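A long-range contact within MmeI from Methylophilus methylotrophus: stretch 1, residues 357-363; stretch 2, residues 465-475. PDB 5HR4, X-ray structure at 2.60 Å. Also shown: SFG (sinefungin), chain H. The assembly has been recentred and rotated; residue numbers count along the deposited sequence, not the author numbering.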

# COMPACT_ATOMS: atom_id res chain seq x y z
N LEU A 357 2.54 -27.73 7.65
CA LEU A 357 2.62 -26.50 6.87
C LEU A 357 3.00 -25.33 7.77
O LEU A 357 2.43 -25.16 8.85
CB LEU A 357 1.28 -26.20 6.20
CG LEU A 357 0.72 -27.03 5.04
CD1 LEU A 357 -0.64 -26.46 4.69
CD2 LEU A 357 1.63 -26.99 3.82
N THR A 358 3.94 -24.50 7.32
CA THR A 358 4.38 -23.34 8.09
C THR A 358 4.12 -22.06 7.31
O THR A 358 4.27 -22.03 6.07
CB THR A 358 5.87 -23.44 8.46
OG1 THR A 358 6.65 -23.70 7.29
CG2 THR A 358 6.11 -24.56 9.44
N PHE A 359 3.71 -21.01 8.02
CA PHE A 359 3.38 -19.72 7.42
C PHE A 359 4.25 -18.61 8.01
O PHE A 359 4.44 -18.55 9.23
CB PHE A 359 1.90 -19.41 7.61
CG PHE A 359 0.99 -20.48 7.06
CD1 PHE A 359 0.50 -20.40 5.76
CD2 PHE A 359 0.67 -21.60 7.82
CE1 PHE A 359 -0.29 -21.38 5.24
CE2 PHE A 359 -0.14 -22.58 7.30
CZ PHE A 359 -0.63 -22.47 6.01
N PHE A 360 4.75 -17.73 7.15
CA PHE A 360 5.81 -16.79 7.50
C PHE A 360 5.49 -15.40 6.94
O PHE A 360 5.62 -15.18 5.73
CB PHE A 360 7.15 -17.31 6.97
CG PHE A 360 8.35 -16.57 7.46
CD1 PHE A 360 8.24 -15.58 8.43
CD2 PHE A 360 9.60 -16.88 6.95
CE1 PHE A 360 9.36 -14.89 8.87
CE2 PHE A 360 10.72 -16.21 7.38
CZ PHE A 360 10.61 -15.20 8.34
N ASP A 361 5.12 -14.46 7.81
CA ASP A 361 4.80 -13.09 7.43
C ASP A 361 5.91 -12.12 7.87
O ASP A 361 5.92 -11.68 9.03
CB ASP A 361 3.45 -12.68 8.03
CG ASP A 361 2.96 -11.29 7.54
OD1 ASP A 361 3.73 -10.53 6.90
OD2 ASP A 361 1.78 -10.95 7.85
N PRO A 362 6.82 -11.72 6.96
CA PRO A 362 8.02 -10.97 7.35
C PRO A 362 7.79 -9.48 7.55
O PRO A 362 8.71 -8.68 7.35
CB PRO A 362 8.99 -11.21 6.18
CG PRO A 362 8.14 -11.84 5.05
CD PRO A 362 6.71 -11.85 5.50
N ALA A 363 6.57 -9.10 7.94
CA ALA A 363 6.18 -7.72 8.24
C ALA A 363 4.77 -7.77 8.81
O ALA A 363 3.89 -7.02 8.40
CB ALA A 363 6.26 -6.84 6.98
N ASP A 465 18.73 -12.10 9.28
CA ASP A 465 18.61 -13.28 8.43
C ASP A 465 17.30 -14.00 8.78
O ASP A 465 17.14 -14.48 9.91
CB ASP A 465 19.82 -14.20 8.64
CG ASP A 465 19.87 -15.36 7.66
OD1 ASP A 465 19.09 -15.38 6.68
OD2 ASP A 465 20.72 -16.25 7.86
N TRP A 466 16.38 -14.09 7.81
CA TRP A 466 15.09 -14.72 8.09
C TRP A 466 15.24 -16.13 8.66
O TRP A 466 14.41 -16.56 9.48
CB TRP A 466 14.20 -14.73 6.83
CG TRP A 466 13.70 -13.35 6.48
CD1 TRP A 466 13.92 -12.21 7.20
CD2 TRP A 466 12.90 -12.96 5.36
NE1 TRP A 466 13.33 -11.13 6.60
CE2 TRP A 466 12.69 -11.56 5.46
CE3 TRP A 466 12.33 -13.65 4.29
CZ2 TRP A 466 11.95 -10.84 4.52
CZ3 TRP A 466 11.59 -12.93 3.35
CH2 TRP A 466 11.40 -11.54 3.48
N ASN A 467 16.30 -16.86 8.29
CA ASN A 467 16.50 -18.21 8.84
C ASN A 467 16.61 -18.24 10.36
O ASN A 467 16.48 -19.31 10.96
CB ASN A 467 17.74 -18.87 8.23
CG ASN A 467 17.53 -19.28 6.78
OD1 ASN A 467 16.84 -20.27 6.48
ND2 ASN A 467 18.12 -18.51 5.87
N ASP A 468 16.84 -17.11 11.03
CA ASP A 468 16.81 -17.16 12.49
C ASP A 468 15.38 -17.26 13.03
O ASP A 468 15.18 -17.73 14.16
CB ASP A 468 17.52 -15.96 13.09
CG ASP A 468 18.96 -15.86 12.66
OD1 ASP A 468 19.53 -16.92 12.31
OD2 ASP A 468 19.51 -14.73 12.66
N VAL A 469 14.39 -16.85 12.25
CA VAL A 469 13.00 -17.02 12.63
C VAL A 469 12.49 -18.39 12.23
O VAL A 469 11.75 -19.03 12.98
CB VAL A 469 12.13 -15.91 12.00
CG1 VAL A 469 10.67 -16.01 12.47
CG2 VAL A 469 12.74 -14.55 12.31
N LEU A 470 12.88 -18.84 11.03
CA LEU A 470 12.37 -20.09 10.47
C LEU A 470 13.35 -20.53 9.41
O LEU A 470 13.59 -19.80 8.44
CB LEU A 470 10.97 -19.91 9.88
CG LEU A 470 10.41 -21.14 9.16
CD1 LEU A 470 10.54 -22.34 10.06
CD2 LEU A 470 8.96 -20.96 8.73
N GLU A 471 13.93 -21.72 9.58
CA GLU A 471 14.79 -22.26 8.55
C GLU A 471 13.99 -22.47 7.25
O GLU A 471 12.91 -23.07 7.25
CB GLU A 471 15.43 -23.57 9.03
N ALA A 472 14.54 -21.95 6.15
CA ALA A 472 13.89 -22.03 4.84
C ALA A 472 13.45 -23.46 4.50
O ALA A 472 12.36 -23.66 3.94
CB ALA A 472 14.82 -21.49 3.76
N LYS A 473 14.28 -24.46 4.82
CA LYS A 473 13.91 -25.82 4.47
C LYS A 473 12.67 -26.28 5.21
O LYS A 473 11.99 -27.20 4.75
CB LYS A 473 15.07 -26.79 4.74
N LYS A 474 12.34 -25.66 6.35
CA LYS A 474 11.14 -25.99 7.10
C LYS A 474 9.99 -25.02 6.84
O LYS A 474 9.01 -25.02 7.58
CB LYS A 474 11.44 -26.03 8.61
N CYS A 475 10.10 -24.19 5.81
CA CYS A 475 9.12 -23.16 5.53
C CYS A 475 8.33 -23.48 4.27
O CYS A 475 8.86 -24.09 3.34
CB CYS A 475 9.81 -21.79 5.39
SG CYS A 475 8.83 -20.51 4.56
N SFG H . -0.51 -7.05 7.71
CA SFG H . -0.58 -6.40 9.01
C SFG H . -2.02 -6.49 9.48
O SFG H . -2.86 -7.06 8.73
OXT SFG H . -2.38 -6.03 10.58
CB SFG H . -0.16 -4.94 8.89
CG SFG H . 1.22 -4.90 8.25
CD SFG H . 1.48 -3.45 7.91
NE SFG H . 0.81 -3.19 6.65
C5' SFG H . 2.98 -3.14 7.81
C4' SFG H . 3.80 -3.52 9.09
O4' SFG H . 5.06 -3.56 8.78
C3' SFG H . 3.73 -2.48 10.22
O3' SFG H . 3.07 -3.05 11.26
C2' SFG H . 5.20 -2.12 10.57
O2' SFG H . 5.41 -2.04 12.04
C1' SFG H . 5.88 -3.11 10.10
N9 SFG H . 7.17 -2.74 9.61
C8 SFG H . 7.52 -1.63 8.96
N7 SFG H . 8.82 -1.72 8.64
C5 SFG H . 9.26 -2.89 9.09
C6 SFG H . 10.51 -3.46 9.04
N6 SFG H . 11.76 -3.02 8.48
N1 SFG H . 10.73 -4.66 9.57
C2 SFG H . 9.71 -5.32 10.16
N3 SFG H . 8.48 -4.75 10.22
C4 SFG H . 8.25 -3.53 9.68

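Residues 357-363 run as a short strand, 359-361, with loop at each end, and they lie against a compact, turning segment, 465-475, more than a hundred residues further along the chain. The two backbones come closest where the CA atoms of Thr358 and Cys475 stand 5.4 Å apart; toward the other end the gap widens, and the CA atoms of Pro362 and Trp466 are 8.0 Å apart. Side chains fill that widening space. Because side chains alternate along an extended strand, Thr358 and Phe360 point their CA-to-CB bonds toward the second stretch while Leu357 and Phe359 point away, so that one side of the strand makes the contact.

The main bump is Phe360. With chi1 at -170° (t), its ring reaches out into a hollow formed by Trp466, Val469, Leu470 and Cys475, and it gives up more area to the contact than any other residue in either stretch. The hollow owes its form to the fold of the second stretch: the backbone N atoms of Val469 and Leu470 both bond to Trp466 O, at 2.8 and 3.2 Å, a tight turn that gathers three apolar side chains around one ring. Trp466 CB lies 3.8 Å from Phe360 CE2, near the plane of the phenyl ring, and Val469 CG1 is 4.0 Å from Phe360 CE1. Cys475 SG, 4.3 Å from Phe360 CB, is a small, polarizable neighbour. A flat, wholly apolar ring suits such a pocket, since it offers broad contact and leaves no polar group to satisfy.

The indole of Trp466 presents a flat surface to two partners. The edge of Phe360 is directed toward its face in an offset edge-to-face pair, with the phenyl and five-membered-ring centroids 5.5 Å apart and the planes at 68°; this sets weakly positive C-H groups against the pi cloud. Pro362 CB sits over the six-membered ring, 3.8 Å from its centroid and 25° off the normal, a CH-pi contact that brings it within 3.4 Å of Trp466 CZ2. The compact, rigid proline ring is tilted, so that CB and CG rest over the indole while the rest of the ring rises away from it.

At the other end the chemistry turns polar. Thr358 OG1 donates a hydrogen bond to Lys474 O at 2.7 Å, the one hydrogen bond between the stretches. A short hydroxyl side chain can reach a backbone carbonyl here, and Thr358 OG1 also packs against Leu470 CD2, 3.9 Å away. One polar tie thus accompanies a largely apolar fit.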